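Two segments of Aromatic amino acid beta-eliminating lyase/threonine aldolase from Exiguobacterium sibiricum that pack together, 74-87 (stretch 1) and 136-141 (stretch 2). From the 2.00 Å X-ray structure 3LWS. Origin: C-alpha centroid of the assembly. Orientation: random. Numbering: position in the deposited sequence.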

# COMPACT_ATOMS: atom_id res chain seq x y z
N ALA A 74 4.68 -8.92 -1.23
CA ALA A 74 4.76 -9.84 -2.35
C ALA A 74 5.57 -11.14 -2.04
O ALA A 74 5.10 -12.25 -2.30
N GLN A 75 6.74 -11.01 -1.45
CA GLN A 75 7.61 -12.21 -1.29
C GLN A 75 7.23 -13.09 -0.10
O GLN A 75 7.37 -14.31 -0.18
N GLN A 76 6.73 -12.46 0.96
CA GLN A 76 6.12 -13.17 2.08
C GLN A 76 4.97 -14.01 1.59
O GLN A 76 4.87 -15.21 1.90
N VAL A 77 4.11 -13.39 0.79
CA VAL A 77 2.99 -14.14 0.22
C VAL A 77 3.45 -15.31 -0.66
O VAL A 77 2.88 -16.41 -0.57
N ALA A 78 4.46 -15.08 -1.49
CA ALA A 78 4.97 -16.14 -2.40
C ALA A 78 5.42 -17.35 -1.59
O ALA A 78 4.99 -18.49 -1.86
N LEU A 79 6.27 -17.09 -0.59
CA LEU A 79 6.86 -18.15 0.24
C LEU A 79 5.78 -18.95 0.99
O LEU A 79 5.81 -20.20 1.01
N ARG A 80 4.81 -18.23 1.55
CA ARG A 80 3.66 -18.86 2.21
C ARG A 80 2.86 -19.75 1.27
O ARG A 80 2.48 -20.87 1.66
N ILE A 81 2.61 -19.29 0.05
CA ILE A 81 1.86 -20.11 -0.91
C ILE A 81 2.62 -21.40 -1.17
O ILE A 81 2.07 -22.47 -1.01
N TRP A 82 3.89 -21.30 -1.51
CA TRP A 82 4.70 -22.49 -1.73
C TRP A 82 4.84 -23.37 -0.48
O TRP A 82 4.76 -24.57 -0.59
N SER A 83 5.00 -22.77 0.69
CA SER A 83 5.04 -23.54 1.92
C SER A 83 3.74 -24.35 2.05
O SER A 83 3.79 -25.55 2.31
N ASP A 84 2.60 -23.69 1.85
CA ASP A 84 1.28 -24.37 1.89
C ASP A 84 1.16 -25.48 0.82
O ASP A 84 0.68 -26.55 1.10
N GLU A 85 1.61 -25.21 -0.39
CA GLU A 85 1.51 -26.20 -1.45
C GLU A 85 2.35 -27.46 -1.16
O GLU A 85 1.96 -28.56 -1.55
N THR A 86 3.49 -27.29 -0.50
CA THR A 86 4.42 -28.40 -0.25
C THR A 86 4.31 -29.01 1.13
O THR A 86 5.10 -29.89 1.45
N ASP A 87 3.41 -28.49 1.96
CA ASP A 87 3.28 -28.91 3.36
C ASP A 87 4.64 -28.88 4.08
O ASP A 87 4.95 -29.76 4.87
N ILE A 136 12.83 -28.86 1.75
CA ILE A 136 12.27 -27.53 2.08
C ILE A 136 11.18 -27.19 1.07
O ILE A 136 11.10 -27.81 0.03
N ALA A 137 10.33 -26.21 1.40
CA ALA A 137 9.30 -25.70 0.47
C ALA A 137 9.87 -24.88 -0.68
O ALA A 137 9.50 -25.07 -1.84
N CYS A 138 10.76 -23.93 -0.35
CA CYS A 138 11.20 -22.93 -1.32
C CYS A 138 12.64 -22.47 -1.12
O CYS A 138 13.03 -22.22 0.02
N LEU A 139 13.43 -22.43 -2.20
CA LEU A 139 14.71 -21.71 -2.23
C LEU A 139 14.43 -20.35 -2.91
O LEU A 139 13.81 -20.32 -3.99
N LEU A 140 14.83 -19.25 -2.27
CA LEU A 140 14.76 -17.89 -2.80
C LEU A 140 16.18 -17.48 -3.22
O LEU A 140 17.12 -17.59 -2.43
N LEU A 141 16.33 -17.08 -4.48
CA LEU A 141 17.54 -16.45 -4.95
C LEU A 141 17.23 -14.99 -5.23
O LEU A 141 16.13 -14.67 -5.64

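The helix of stretch 1 runs nearly antiparallel to strand 138-141 (155° between axes, 9.4 Å at closest approach), and no hydrogen bond crosses between them; the 338 Å² buried comes from packing without hydrogen bonds, partly of side chains against helix backbone. Alternation along the strand sets its side: Cys138 and Leu140 direct CA-to-CB toward the helix, Leu139 away.

The tightest fit surrounds Ala137. Ala137 CB lies 3.6 Å from Ser83 CA and 3.0 Å from Thr86 OG1, so a methyl group fills the space beside the last helical turn. Thr86 adopts chi1 p (57°), which places Thr86 OG1 2.9 Å from Trp82 O and 3.2 Å from Ser83 O; the hydroxyl can thus bond back to Trp82 O or Ser83 O while touching Ala137.

Cys138, chi1 t (-171°), brings SG into contact with two helix residues, Leu79 and Trp82. Leu79 starts sideways, but its m,t rotamer (-70°, -170°) brings Leu79 CD2 to 3.4 Å from Cys138 SG. Trp82 points toward the strand, yet with chi1 m (-60°) and chi2 130° its indole leads away, leaving Trp82 CD1 4.1 Å from Cys138 SG. Cys138 SG sits obliquely, 5.0 Å from the centroid of the Trp82 five-membered ring and 58° off its normal.

Farther along, Gln75 (m,t) brings OE1 to 3.8 Å from CD1 of Leu140 (t,t), a van der Waals contact; its amide is hydrogen-bonded elsewhere in the structure.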

# COMPACT_ATOMS: atom_id res chain seq x y z
CB ALA A 74 5.30 -9.12 -3.59
CB GLN A 75 9.07 -11.82 -1.24
CG GLN A 75 9.51 -11.20 -2.49
CD GLN A 75 10.95 -11.21 -2.67
OE1 GLN A 75 11.46 -11.92 -3.57
NE2 GLN A 75 11.68 -10.43 -1.84
CB GLN A 76 5.64 -12.21 3.15
CG GLN A 76 6.75 -11.76 4.07
CD GLN A 76 6.31 -10.69 5.03
OE1 GLN A 76 5.18 -10.70 5.50
NE2 GLN A 76 7.22 -9.78 5.36
CB VAL A 77 2.06 -13.24 -0.58
CG1 VAL A 77 1.06 -14.15 -1.42
CG2 VAL A 77 1.34 -12.31 0.35
CB ALA A 78 6.13 -15.63 -3.24
CB LEU A 79 7.90 -17.59 1.22
CG LEU A 79 9.23 -17.06 0.64
CD1 LEU A 79 10.22 -16.77 1.71
CD2 LEU A 79 9.83 -18.02 -0.28
CB ARG A 80 2.76 -17.80 2.85
CG ARG A 80 1.47 -18.34 3.55
CD ARG A 80 1.77 -19.44 4.57
NE ARG A 80 0.54 -20.03 5.06
CZ ARG A 80 -0.14 -19.60 6.12
NH1 ARG A 80 0.27 -18.55 6.81
NH2 ARG A 80 -1.26 -20.21 6.47
CB ILE A 81 1.54 -19.37 -2.19
CG1 ILE A 81 0.60 -18.21 -1.86
CG2 ILE A 81 0.84 -20.32 -3.23
CD1 ILE A 81 0.67 -17.05 -2.87
CB TRP A 82 6.09 -22.18 -2.29
CG TRP A 82 6.11 -21.46 -3.64
CD1 TRP A 82 6.83 -20.34 -3.93
CD2 TRP A 82 5.40 -21.80 -4.85
NE1 TRP A 82 6.63 -19.97 -5.23
CE2 TRP A 82 5.77 -20.86 -5.83
CE3 TRP A 82 4.52 -22.84 -5.22
CZ2 TRP A 82 5.24 -20.87 -7.13
CZ3 TRP A 82 4.02 -22.86 -6.51
CH2 TRP A 82 4.37 -21.88 -7.45
CB SER A 83 5.20 -22.62 3.12
OG SER A 83 5.05 -23.31 4.33
CB ASP A 84 0.12 -23.37 1.69
CG ASP A 84 -0.20 -22.56 2.94
OD1 ASP A 84 0.36 -22.75 4.04
OD2 ASP A 84 -1.07 -21.67 2.81
CB GLU A 85 1.93 -25.59 -2.77
CG GLU A 85 1.94 -26.54 -3.92
CD GLU A 85 1.98 -25.82 -5.22
OE1 GLU A 85 1.06 -25.02 -5.48
OE2 GLU A 85 2.94 -26.05 -5.97
CB THR A 86 5.88 -27.93 -0.36
OG1 THR A 86 6.09 -26.86 0.58
CG2 THR A 86 6.22 -27.48 -1.80
CB ASP A 87 2.67 -30.31 3.48
CG ASP A 87 1.40 -30.50 2.62
OD1 ASP A 87 0.43 -29.75 2.80
OD2 ASP A 87 1.39 -31.43 1.78
CB ILE A 136 13.38 -26.43 2.11
CG1 ILE A 136 14.04 -26.28 0.74
CG2 ILE A 136 14.44 -26.77 3.14
CD1 ILE A 136 14.94 -25.07 0.58
CB ALA A 137 8.27 -24.85 1.23
CB CYS A 138 10.32 -21.72 -1.20
SG CYS A 138 10.62 -20.51 -2.51
CB LEU A 139 15.76 -22.47 -3.00
CG LEU A 139 17.12 -21.82 -3.30
CD1 LEU A 139 17.86 -21.47 -2.02
CD2 LEU A 139 17.95 -22.74 -4.15
CB LEU A 140 14.18 -16.89 -1.74
CG LEU A 140 14.12 -15.39 -2.10
CD1 LEU A 140 12.97 -14.65 -1.41
CD2 LEU A 140 15.46 -14.60 -1.82
CB LEU A 141 18.02 -17.09 -6.23
CG LEU A 141 18.45 -18.55 -6.14
CD1 LEU A 141 18.72 -19.08 -7.53
CD2 LEU A 141 19.67 -18.66 -5.21